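Local coordinates for protein TetR family transcriptional regulator (PDB 6AZH) that probably binds DNA as a dimeric TetR-family transcriptional regulator, with a putative role in controlling fatty acid metabolism, at residues K102-M105 / S106-G110; N175-I178 / D179-I183. One frame throughout, in Å; residues are numbered along the deposited sequence.

Interaction 1: residues K102-M105 / S106-G110; sequences KMVM and SQLWG
Ser106 turns its hydroxyl back to Met103 because OG stands between its own backbone N and carbonyl carbon (chi1 76°), and Met105 curls toward Leu108 through bends at chi2 and chi3. The hydroxyl donates to the carbonyl: Ser106 OG lies 2.8 Å from Met103 O, tilted 30° from the carbonyl plane. The backbone N-H of the same serine makes an i to i+4 helical bond, with Ser106 N 2.8 Å from Lys102 O. One residue on, the spacing shortens. Gln107 N bonds to Val104 O at 3.0 Å from above the carbonyl plane, an i to i+3 bond where helix 98-106 of the TetR-type C-terminal domain, which in relatives binds the ligand, runs out into the loop before helix 113-138. The side chain of Gln107 leads away to Arg114. Met105, a selenomethionine, lies alongside Leu108 and points the same way; its methyl CE presses on Leu108 CD1 at 3.4 Å, tighter than usual for two carbons. The indole of Trp109 turns back to the chain so that Met105 O lies at its edge, near the ring plane; the resulting bond from Trp109 NE1 to Met105 O is short, 2.8 Å, but bent to 121° and weak. Leu108 CB sits 3.7 Å above one face of that indole, toward its rim. Met105 and Trp109 each pack on the other's counterpart in the second subunit, while Val104 and Leu108 share Ile122 of helix 113-138.

Interaction 2: residues N175-I178 / D179-I183; sequences NKVI and DEITI
Asp179 opens the second half of this helical run by donating its backbone N-H to Asn175, with Asp179 N 3.1 Å from Asn175 O. Its carboxylate folds back along the helix, CG beside its own backbone N (chi1 -73°), and CG comes within 3.4 Å of the same Asn175 O. Glu180 continues the i to i+4 ladder through Glu180 N and Lys176 O, 2.9 Å apart. Its aliphatic part passes close to that carbonyl, CG 3.3 Å from Lys176 O, before the chain bends at chi2 and carries the carboxylate away; Glu180 OE1 accepts a hydrogen bond from the backbone N of Asp146 of the second subunit. Ile181 takes the next rung, a nearly straight bond to Val177 O (167° at the hydrogen). The two side chains lie side by side and point the same way, meeting as Ile181 CG1 against Val177 CG1 at 3.9 Å, one turn apart. Thr182 grips a single carbonyl twice: both Thr182 N, at 3.0 Å, and Thr182 OG1, at 2.7 Å, donate to Ile178 O. They arrive from opposite faces of the carbonyl plane, so one oxygen takes both donors; the hydroxyl finds its partner within its own helix. Helix 174-187 packs on two neighbours. Ile178, Ile181 and Thr182 rest on helix 79-96 at Lys88, Phe91 and Phe87, while, consistent with the dimer interface that TetR regulators build from their C-terminal helices, Val177 and Ile181 meet Leu149 and Ser153 on helix 147-165 of the second subunit.

Overall arrangement
From the N terminus, the chain passes through helices 6-26, 29-36 and 40-46, then along helix 50-74 and helix 79-96 to interaction 1, a local turn closing the end of helix 98-106. It continues through helices 113-138 and 147-165 before interaction 2, wholly within helix 174-187. The two are in series and neither nest nor cross; their centres lie 25 Å apart and their nearest atoms about 14 Å. Interaction 1 joins helix 98-106 to helices 6-26 and 50-74 on the N-terminal side and to helices 113-138 and 147-165. Interaction 2 lies against helix 79-96, and both reach the second subunit.

Interaction 1: residues K102-M105 / S106-G110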
# COMPACT_ATOMS: atom_id res chain seq x y z
N LYS A 102 -5.17 -7.99 -0.61
CA LYS A 102 -4.89 -7.47 -1.95
C LYS A 102 -6.12 -6.83 -2.58
O LYS A 102 -6.03 -5.78 -3.23
CB LYS A 102 -4.39 -8.59 -2.86
CG LYS A 102 -3.00 -9.09 -2.52
CD LYS A 102 -2.68 -10.30 -3.37
CE LYS A 102 -1.45 -11.00 -2.87
NZ LYS A 102 -1.41 -12.38 -3.42
N MSE A 103 -7.27 -7.48 -2.43
CA MSE A 103 -8.53 -6.94 -2.89
C MSE A 103 -8.76 -5.55 -2.30
O MSE A 103 -9.10 -4.61 -3.03
CB MSE A 103 -9.67 -7.87 -2.49
CG MSE A 103 -10.98 -7.16 -2.28
SE MSE A 103 -12.36 -8.39 -1.90
CE MSE A 103 -11.90 -8.59 -0.18
N VAL A 104 -8.55 -5.42 -0.98
CA VAL A 104 -8.68 -4.13 -0.30
C VAL A 104 -7.68 -3.13 -0.88
O VAL A 104 -8.05 -2.02 -1.28
CB VAL A 104 -8.46 -4.29 1.22
CG1 VAL A 104 -8.32 -2.93 1.90
CG2 VAL A 104 -9.60 -5.06 1.86
N MSE A 105 -6.41 -3.51 -0.92
CA MSE A 105 -5.38 -2.61 -1.40
C MSE A 105 -5.62 -2.13 -2.81
O MSE A 105 -5.31 -1.00 -3.14
CB MSE A 105 -4.00 -3.26 -1.33
CG MSE A 105 -3.65 -3.71 0.04
SE MSE A 105 -3.34 -2.09 1.08
CE MSE A 105 -4.95 -2.17 2.27
N SER A 106 -6.19 -2.99 -3.66
CA SER A 106 -6.41 -2.59 -5.04
C SER A 106 -7.46 -1.48 -5.17
O SER A 106 -7.48 -0.78 -6.18
CB SER A 106 -6.81 -3.80 -5.87
OG SER A 106 -8.16 -4.17 -5.63
N GLN A 107 -8.31 -1.29 -4.15
CA GLN A 107 -9.41 -0.35 -4.26
C GLN A 107 -9.28 0.86 -3.35
O GLN A 107 -10.22 1.67 -3.28
CB GLN A 107 -10.74 -1.09 -4.00
CG GLN A 107 -11.22 -1.84 -5.23
CD GLN A 107 -11.69 -0.89 -6.32
OE1 GLN A 107 -12.62 -0.12 -6.12
NE2 GLN A 107 -11.01 -0.92 -7.47
N LEU A 108 -8.14 1.05 -2.69
CA LEU A 108 -8.04 2.11 -1.70
C LEU A 108 -7.74 3.49 -2.28
O LEU A 108 -7.73 4.47 -1.52
CB LEU A 108 -6.94 1.80 -0.68
CG LEU A 108 -7.24 0.88 0.48
CD1 LEU A 108 -5.98 0.90 1.32
CD2 LEU A 108 -8.43 1.33 1.28
N TRP A 109 -7.50 3.61 -3.58
CA TRP A 109 -6.79 4.77 -4.10
C TRP A 109 -7.59 5.66 -5.04
O TRP A 109 -7.07 6.71 -5.44
CB TRP A 109 -5.50 4.31 -4.80
CG TRP A 109 -4.74 3.37 -3.92
CD1 TRP A 109 -4.76 1.99 -3.94
CD2 TRP A 109 -3.88 3.74 -2.83
NE1 TRP A 109 -3.94 1.49 -2.94
CE2 TRP A 109 -3.40 2.55 -2.25
CE3 TRP A 109 -3.44 4.96 -2.31
CZ2 TRP A 109 -2.51 2.54 -1.17
CZ3 TRP A 109 -2.57 4.96 -1.22
CH2 TRP A 109 -2.11 3.76 -0.68
N GLY A 110 -8.81 5.27 -5.40
CA GLY A 110 -9.60 6.00 -6.36
C GLY A 110 -10.69 6.82 -5.70
O GLY A 110 -10.76 6.95 -4.47

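Interaction 2: residues N175-I178 / D179-I183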
# COMPACT_ATOMS: atom_id res chain seq x y z
N ASN A 175 6.93 -15.16 10.95
CA ASN A 175 7.44 -14.94 12.30
C ASN A 175 8.70 -14.08 12.29
O ASN A 175 8.89 -13.24 13.17
CB ASN A 175 7.70 -16.27 13.00
CG ASN A 175 6.43 -16.96 13.40
OD1 ASN A 175 5.52 -16.34 13.94
ND2 ASN A 175 6.35 -18.26 13.14
N LYS A 176 9.55 -14.28 11.29
CA LYS A 176 10.73 -13.43 11.16
C LYS A 176 10.34 -12.00 10.82
O LYS A 176 10.97 -11.05 11.30
CB LYS A 176 11.67 -13.99 10.09
CG LYS A 176 12.46 -15.21 10.55
CD LYS A 176 13.39 -15.73 9.47
CE LYS A 176 14.18 -16.96 9.95
NZ LYS A 176 14.68 -17.76 8.80
N VAL A 177 9.30 -11.83 10.01
CA VAL A 177 8.87 -10.48 9.64
C VAL A 177 8.29 -9.76 10.85
O VAL A 177 8.57 -8.58 11.06
CB VAL A 177 7.86 -10.54 8.48
CG1 VAL A 177 7.23 -9.18 8.29
CG2 VAL A 177 8.56 -10.98 7.21
N ILE A 178 7.47 -10.45 11.65
CA ILE A 178 6.95 -9.85 12.87
C ILE A 178 8.09 -9.37 13.75
O ILE A 178 8.10 -8.24 14.23
CB ILE A 178 6.05 -10.85 13.62
CG1 ILE A 178 4.74 -11.06 12.88
CG2 ILE A 178 5.72 -10.34 15.02
CD1 ILE A 178 3.95 -12.27 13.37
N ASP A 179 9.09 -10.24 13.97
CA ASP A 179 10.18 -9.87 14.87
C ASP A 179 10.96 -8.68 14.33
O ASP A 179 11.31 -7.77 15.09
CB ASP A 179 11.11 -11.06 15.09
CG ASP A 179 10.48 -12.13 15.98
OD1 ASP A 179 9.44 -11.85 16.62
OD2 ASP A 179 11.03 -13.25 16.03
N GLU A 180 11.24 -8.67 13.02
CA GLU A 180 12.05 -7.59 12.45
C GLU A 180 11.29 -6.28 12.46
O GLU A 180 11.85 -5.24 12.81
CB GLU A 180 12.48 -7.93 11.01
CG GLU A 180 13.52 -9.03 10.87
CD GLU A 180 14.87 -8.53 10.34
OE1 GLU A 180 15.05 -7.30 10.18
OE2 GLU A 180 15.75 -9.38 10.09
N ILE A 181 10.02 -6.30 12.05
CA ILE A 181 9.25 -5.07 11.95
C ILE A 181 9.00 -4.48 13.33
O ILE A 181 9.00 -3.26 13.51
CB ILE A 181 7.94 -5.31 11.19
CG1 ILE A 181 8.22 -5.70 9.74
CG2 ILE A 181 7.05 -4.07 11.26
CD1 ILE A 181 8.42 -4.55 8.81
N THR A 182 8.77 -5.34 14.32
CA THR A 182 8.57 -4.86 15.69
C THR A 182 9.79 -4.07 16.15
O THR A 182 9.67 -2.96 16.67
CB THR A 182 8.28 -6.02 16.64
OG1 THR A 182 7.08 -6.70 16.24
CG2 THR A 182 8.12 -5.52 18.08
N ILE A 183 10.99 -4.61 15.92
CA ILE A 183 12.19 -3.89 16.32
C ILE A 183 12.37 -2.63 15.48
O ILE A 183 12.64 -1.55 16.02
CB ILE A 183 13.42 -4.82 16.24
CG1 ILE A 183 13.33 -5.90 17.32
CG2 ILE A 183 14.69 -4.01 16.44
CD1 ILE A 183 14.28 -7.07 17.09